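Local coordinates for protein putative polyketide cyclase (Acidithiobacillus ferrooxidans, PDB 3F9S) that is of uncharacterised function but probably acts as a SnoaL-like polyketide cyclase, with the cone-shaped fold of the NTF2 clan, at residues T13-E18 with T114-D119; R17-E22 with E26-Y31. One frame throughout, in Å; residues are numbered along the deposited sequence.

The two contacts lie in one NTF2-type fold, in which helices pack against a curved sheet, and their centres are about 9 Å apart. Both use helix 8-21, the first of the longer helices. Contact 1 sets its 13-18 turns against strand 107-118, far along the chain; contact 2 folds its last turns, 17-22, back on 26-31 just a few residues later, and the two segments of the helix overlap at Arg-17 and Glu-18. The contacts also touch directly, through the ring of Phe-15 beside Trp-20 and Tyr-31. The helix is thus held to the sheet and to the following chain at once.

Contact 1: T13-E18 with T114-D119; sequences TQFTRE and TVYYFD
Phe-15, on a helical turn, and Tyr-116, on a strand, bridge the space between two backbones that do not themselves meet, their side chains approaching from opposite directions. The principle at work is the packing of a helix on a sheet at several points, of which one aromatic pair joins these two segments, here an offset edge-to-face (T-shaped) stack with planes at 86° and ring centroids 5.5 Å apart. The edge of Phe-15 is directed toward the face of Tyr-116, but the offset shifts it to the phenol end. Its CE2 lies 3.5 Å from Tyr-116 CZ and 3.3 Å from Tyr-116 OH, the latter close to the plane of the phenylalanine ring. Phe-15 CZ follows at 3.6 Å from the same OH, while the other half of the phenylalanine ring stays farther from the tyrosine. With its CG anti to the backbone N (chi1 154°), Phe-15 leads its ring off the helix toward the strand. The Tyr-116 hydroxyl is not left to this apolar edge alone: it hydrogen-bonds O3 of a glycerol, probably from the crystallisation liquor, a hint that the phenol reaches a pocket of the kind such molecules often mark. A leucine in place of Tyr-116 would probably leave the Phe-15 edge without its aromatic partner and that point of the pocket without a hydroxyl. Both residues are buried. Leu-12, one helical turn before Thr-16, also touches Tyr-116, and Leu-123 of strand 122-130 covers part of Phe-15. Strand 107-118 runs between strands 83-93 and 122-130, its Tyr-116 backbone bonded to Val-84. Helix 8-21 packs on the sheet, with Thr-16 on Met-86 of strand 83-93 and Thr-13 on Ile-74 of strand 71-80, while Val-115 and Tyr-117 pack on the second subunit.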
loop_
_atom_site.group_PDB
_atom_site.type_symbol
_atom_site.label_atom_id
_atom_site.label_comp_id
_atom_site.label_asym_id
_atom_site.label_seq_id
_atom_site.Cartn_x
_atom_site.Cartn_y
_atom_site.Cartn_z
ATOM N N THR A 13 13.073 0.696 -11.295
ATOM C CA THR A 13 13.623 2.000 -11.041
ATOM C C THR A 13 13.615 2.846 -12.322
ATOM O O THR A 13 13.097 3.961 -12.280
ATOM C CB THR A 13 15.009 1.939 -10.425
ATOM O OG1 THR A 13 14.978 1.117 -9.250
ATOM C CG2 THR A 13 15.511 3.362 -10.056
ATOM N N GLN A 14 14.104 2.299 -13.436
ATOM C CA GLN A 14 14.175 3.052 -14.710
ATOM C C GLN A 14 12.777 3.320 -15.255
ATOM O O GLN A 14 12.476 4.422 -15.691
ATOM C CB GLN A 14 14.996 2.310 -15.776
ATOM C CG GLN A 14 15.458 3.232 -16.915
ATOM C CD GLN A 14 16.099 2.523 -18.108
ATOM O OE1 GLN A 14 15.772 1.378 -18.432
ATOM N NE2 GLN A 14 16.981 3.231 -18.797
ATOM N N PHE A 15 11.949 2.277 -15.255
ATOM C CA PHE A 15 10.559 2.352 -15.683
ATOM C C PHE A 15 9.796 3.445 -14.941
ATOM O O PHE A 15 9.138 4.272 -15.556
ATOM C CB PHE A 15 9.906 0.994 -15.439
ATOM C CG PHE A 15 8.419 1.032 -15.234
ATOM C CD1 PHE A 15 7.543 1.308 -16.263
ATOM C CD2 PHE A 15 7.913 0.762 -13.971
ATOM C CE1 PHE A 15 6.158 1.307 -16.021
ATOM C CE2 PHE A 15 6.573 0.765 -13.733
ATOM C CZ PHE A 15 5.695 1.037 -14.744
ATOM N N THR A 16 9.930 3.448 -13.616
ATOM C CA THR A 16 9.256 4.423 -12.767
ATOM C C THR A 16 9.735 5.808 -13.117
ATOM O O THR A 16 8.936 6.732 -13.253
ATOM C CB THR A 16 9.493 4.112 -11.274
ATOM O OG1 THR A 16 8.948 2.815 -10.980
ATOM C CG2 THR A 16 8.839 5.154 -10.367
ATOM N N ARG A 17 11.040 5.931 -13.308
ATOM C CA ARG A 17 11.623 7.205 -13.668
ATOM C C ARG A 17 11.118 7.681 -15.027
ATOM O O ARG A 17 10.567 8.782 -15.137
ATOM C CB ARG A 17 13.143 7.113 -13.665
ATOM C CG ARG A 17 13.802 8.439 -13.884
ATOM C CD ARG A 17 15.291 8.315 -13.880
ATOM N NE ARG A 17 15.910 9.589 -14.233
ATOM C CZ ARG A 17 17.215 9.777 -14.438
ATOM N NH1 ARG A 17 18.103 8.784 -14.315
ATOM N NH2 ARG A 17 17.640 10.996 -14.760
ATOM N N GLU A 18 11.299 6.850 -16.039
ATOM C CA GLU A 18 10.968 7.241 -17.411
ATOM C C GLU A 18 9.499 7.440 -17.683
ATOM O O GLU A 18 9.090 8.475 -18.220
ATOM C CB GLU A 18 11.526 6.222 -18.399
ATOM C CG GLU A 18 13.023 6.200 -18.447
ATOM C CD GLU A 18 13.589 5.177 -19.414
ATOM O OE1 GLU A 18 12.849 4.314 -19.932
ATOM O OE2 GLU A 18 14.817 5.238 -19.642
ATOM N N THR A 114 3.454 -0.704 -4.290
ATOM C CA THR A 114 3.011 -1.324 -5.504
ATOM C C THR A 114 3.772 -2.593 -5.699
ATOM O O THR A 114 4.982 -2.546 -5.773
ATOM C CB THR A 114 3.314 -0.421 -6.668
ATOM O OG1 THR A 114 2.774 0.861 -6.383
ATOM C CG2 THR A 114 2.674 -0.967 -7.928
ATOM N N VAL A 115 3.046 -3.695 -5.736
ATOM C CA VAL A 115 3.621 -4.990 -6.075
ATOM C C VAL A 115 3.595 -5.007 -7.588
ATOM O O VAL A 115 2.534 -4.832 -8.196
ATOM C CB VAL A 115 2.788 -6.168 -5.593
ATOM C CG1 VAL A 115 3.530 -7.465 -5.931
ATOM C CG2 VAL A 115 2.541 -6.056 -4.067
ATOM N N TYR A 116 4.748 -5.236 -8.190
ATOM C CA TYR A 116 4.864 -5.351 -9.630
ATOM C C TYR A 116 5.185 -6.776 -9.917
ATOM O O TYR A 116 6.060 -7.322 -9.276
ATOM C CB TYR A 116 5.980 -4.475 -10.178
ATOM C CG TYR A 116 5.496 -3.119 -10.514
ATOM C CD1 TYR A 116 4.682 -2.947 -11.640
ATOM C CD2 TYR A 116 5.808 -2.017 -9.740
ATOM C CE1 TYR A 116 4.202 -1.725 -11.988
ATOM C CE2 TYR A 116 5.324 -0.763 -10.079
ATOM C CZ TYR A 116 4.516 -0.634 -11.202
ATOM O OH TYR A 116 4.028 0.578 -11.597
ATOM N N TYR A 117 4.445 -7.354 -10.856
ATOM C CA TYR A 117 4.648 -8.714 -11.278
ATOM C C TYR A 117 5.383 -8.671 -12.588
ATOM O O TYR A 117 5.066 -7.848 -13.456
ATOM C CB TYR A 117 3.301 -9.414 -11.417
ATOM C CG TYR A 117 2.716 -9.651 -10.066
ATOM C CD1 TYR A 117 3.156 -10.739 -9.321
ATOM C CD2 TYR A 117 1.780 -8.773 -9.492
ATOM C CE1 TYR A 117 2.661 -10.991 -8.061
ATOM C CE2 TYR A 117 1.274 -9.029 -8.203
ATOM C CZ TYR A 117 1.730 -10.133 -7.511
ATOM O OH TYR A 117 1.284 -10.479 -6.258
ATOM N N PHE A 118 6.293 -9.632 -12.743
ATOM C CA PHE A 118 7.171 -9.703 -13.883
ATOM C C PHE A 118 7.022 -10.969 -14.675
ATOM O O PHE A 118 6.641 -12.014 -14.159
ATOM C CB PHE A 118 8.621 -9.673 -13.433
ATOM C CG PHE A 118 9.092 -8.343 -13.016
ATOM C CD1 PHE A 118 8.759 -7.841 -11.757
ATOM C CD2 PHE A 118 9.914 -7.593 -13.857
ATOM C CE1 PHE A 118 9.228 -6.603 -11.360
ATOM C CE2 PHE A 118 10.381 -6.365 -13.463
ATOM C CZ PHE A 118 10.038 -5.871 -12.209
ATOM N N ASP A 119 7.311 -10.828 -15.955
ATOM C CA ASP A 119 7.467 -11.964 -16.854
ATOM C C ASP A 119 8.772 -11.563 -17.527
ATOM O O ASP A 119 8.754 -10.748 -18.446
ATOM C CB ASP A 119 6.285 -12.068 -17.804
ATOM C CG ASP A 119 6.385 -13.230 -18.767
ATOM O OD1 ASP A 119 7.436 -13.876 -18.859
ATOM O OD2 ASP A 119 5.389 -13.482 -19.473
#

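Contact 2: R17-E22 with E26-Y31; sequences REVWSE and EASDKY
Glu-18 reaches across to Lys-30 and Tyr-31, and its OE1 is the centre of the contact. Lys-30 NZ forms a salt bridge to it at 2.7 Å, arriving on the syn side and 22° out of the carboxylate plane. Tyr-31 OH is hydrogen-bonded to Glu-18 OE1, also at 2.7 Å, and the oxygen lies at the edge of the phenol ring, with ring and carboxylate planes 61° apart; in one of the Gln-14 conformers, Gln-14 OE1 is a further partner of the hydroxyl. Two groups thus converge on one carboxylate oxygen, and the nearby ammonium would be expected to stabilise its negative charge. The Glu-18 chain is extended beyond CG; the two side chains cross at about a right angle, and a bend at chi3 (-70°) turns the Lys-30 end to Glu-18 OE1.

Next along the helix, Val-19 supplies the apolar layer. Its CG2 lies 4.0 Å from Ala-27 CB and 4.1 Å from Tyr-31 CD2, and also meets the backbone N of Ser-28, whose OG bonds back to Ile-25 O. Farther out, a backbone bond between Glu-18 and Asn-24 and the Asn-24 side chain on Ala-27 N hold the turn, while Phe-15 meets the Tyr-31 ring edge-to-face. The contact joins the end of helix 8-21, through a short connection, to the 3-10 and weakly helical 26-31, which folds back on it before the chain enters the sheet of this NTF2-like fold.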
loop_
_atom_site.group_PDB
_atom_site.type_symbol
_atom_site.label_atom_id
_atom_site.label_comp_id
_atom_site.label_asym_id
_atom_site.label_seq_id
_atom_site.Cartn_x
_atom_site.Cartn_y
_atom_site.Cartn_z
ATOM N N ARG A 17 11.040 5.931 -13.308
ATOM C CA ARG A 17 11.623 7.205 -13.668
ATOM C C ARG A 17 11.118 7.681 -15.027
ATOM O O ARG A 17 10.567 8.782 -15.137
ATOM C CB ARG A 17 13.143 7.113 -13.665
ATOM C CG ARG A 17 13.802 8.439 -13.884
ATOM C CD ARG A 17 15.291 8.315 -13.880
ATOM N NE ARG A 17 15.910 9.589 -14.233
ATOM C CZ ARG A 17 17.215 9.777 -14.438
ATOM N NH1 ARG A 17 18.103 8.784 -14.315
ATOM N NH2 ARG A 17 17.640 10.996 -14.760
ATOM N N GLU A 18 11.299 6.850 -16.039
ATOM C CA GLU A 18 10.968 7.241 -17.411
ATOM C C GLU A 18 9.499 7.440 -17.683
ATOM O O GLU A 18 9.090 8.475 -18.220
ATOM C CB GLU A 18 11.526 6.222 -18.399
ATOM C CG GLU A 18 13.023 6.200 -18.447
ATOM C CD GLU A 18 13.589 5.177 -19.414
ATOM O OE1 GLU A 18 12.849 4.314 -19.932
ATOM O OE2 GLU A 18 14.817 5.238 -19.642
ATOM N N VAL A 19 8.711 6.436 -17.333
ATOM C CA VAL A 19 7.286 6.485 -17.627
ATOM C C VAL A 19 6.524 7.370 -16.652
ATOM O O VAL A 19 5.818 8.279 -17.072
ATOM C CB VAL A 19 6.658 5.086 -17.646
ATOM C CG1 VAL A 19 5.129 5.167 -17.847
ATOM C CG2 VAL A 19 7.310 4.238 -18.726
ATOM N N TRP A 20 6.711 7.126 -15.363
ATOM C CA TRP A 20 5.867 7.742 -14.347
ATOM C C TRP A 20 6.312 9.063 -13.807
ATOM O O TRP A 20 5.462 9.894 -13.486
ATOM C CB TRP A 20 5.610 6.742 -13.227
ATOM C CG TRP A 20 4.683 5.727 -13.738
ATOM C CD1 TRP A 20 5.006 4.520 -14.260
ATOM C CD2 TRP A 20 3.273 5.897 -13.928
ATOM N NE1 TRP A 20 3.874 3.896 -14.713
ATOM C CE2 TRP A 20 2.794 4.717 -14.525
ATOM C CE3 TRP A 20 2.364 6.919 -13.616
ATOM C CZ2 TRP A 20 1.437 4.519 -14.817
ATOM C CZ3 TRP A 20 1.023 6.740 -13.929
ATOM C CH2 TRP A 20 0.572 5.541 -14.524
ATOM N N SER A 21 7.614 9.234 -13.633
ATOM C CA SER A 21 8.138 10.494 -13.134
ATOM C C SER A 21 8.408 11.474 -14.261
ATOM O O SER A 21 8.200 12.663 -14.064
ATOM C CB SER A 21 9.390 10.285 -12.292
ATOM O OG SER A 21 9.095 9.502 -11.148
ATOM N N GLU A 22 8.852 10.994 -15.426
ATOM C CA GLU A 22 9.204 11.859 -16.558
ATOM C C GLU A 22 8.156 11.915 -17.651
ATOM O O GLU A 22 8.243 12.777 -18.518
ATOM C CB GLU A 22 10.549 11.446 -17.136
ATOM C CG GLU A 22 11.702 11.648 -16.162
ATOM C CD GLU A 22 12.980 10.957 -16.578
ATOM O OE1 GLU A 22 13.061 10.356 -17.671
ATOM O OE2 GLU A 22 13.930 11.010 -15.779
ATOM N N GLU A 26 5.751 6.498 -24.135
ATOM C CA GLU A 26 6.182 5.500 -25.119
ATOM C C GLU A 26 7.270 4.554 -24.610
ATOM O O GLU A 26 7.383 3.443 -25.119
ATOM C CB GLU A 26 6.553 6.175 -26.445
ATOM C CG GLU A 26 5.398 7.017 -27.054
ATOM C CD GLU A 26 4.091 6.225 -27.195
ATOM O OE1 GLU A 26 4.159 5.124 -27.769
ATOM O OE2 GLU A 26 3.014 6.683 -26.723
ATOM N N ALA A 27 8.021 4.955 -23.580
ATOM C CA ALA A 27 8.984 4.062 -22.923
ATOM C C ALA A 27 8.300 2.838 -22.316
ATOM O O ALA A 27 8.974 1.844 -22.053
ATOM C CB ALA A 27 9.793 4.787 -21.863
ATOM N N SER A 28 6.987 2.910 -22.073
ATOM C CA SER A 28 6.185 1.742 -21.663
ATOM C C SER A 28 6.410 0.535 -22.560
ATOM O O SER A 28 6.355 -0.588 -22.096
ATOM C CB SER A 28 4.699 2.074 -21.689
ATOM O OG SER A 28 4.434 3.182 -20.846
ATOM N N ASP A 29 6.643 0.774 -23.850
ATOM C CA ASP A 29 6.966 -0.294 -24.794
ATOM C C ASP A 29 8.133 -1.182 -24.364
ATOM O O ASP A 29 8.161 -2.340 -24.732
ATOM C CB ASP A 29 7.283 0.265 -26.175
ATOM C CG ASP A 29 6.090 0.912 -26.850
ATOM O OD1 ASP A 29 4.958 0.835 -26.341
ATOM O OD2 ASP A 29 6.307 1.524 -27.913
ATOM N N LYS A 30 9.099 -0.627 -23.642
ATOM C CA LYS A 30 10.265 -1.366 -23.178
ATOM C C LYS A 30 9.997 -2.188 -21.932
ATOM O O LYS A 30 10.749 -3.119 -21.651
ATOM C CB LYS A 30 11.396 -0.406 -22.823
ATOM C CG LYS A 30 11.855 0.498 -23.936
ATOM C CD LYS A 30 13.053 1.353 -23.520
ATOM C CE LYS A 30 12.688 2.417 -22.493
ATOM N NZ LYS A 30 13.829 3.332 -22.205
ATOM N N TYR A 31 8.954 -1.836 -21.177
ATOM C CA TYR A 31 8.714 -2.424 -19.858
ATOM C C TYR A 31 7.467 -3.247 -19.653
ATOM O O TYR A 31 7.427 -4.035 -18.719
ATOM C CB TYR A 31 8.594 -1.276 -18.860
ATOM C CG TYR A 31 9.792 -0.389 -18.825
ATOM C CD1 TYR A 31 11.003 -0.877 -18.363
ATOM C CD2 TYR A 31 9.726 0.934 -19.270
ATOM C CE1 TYR A 31 12.125 -0.070 -18.322
ATOM C CE2 TYR A 31 10.847 1.757 -19.239
ATOM C CZ TYR A 31 12.039 1.242 -18.732
ATOM O OH TYR A 31 13.168 2.006 -18.666
#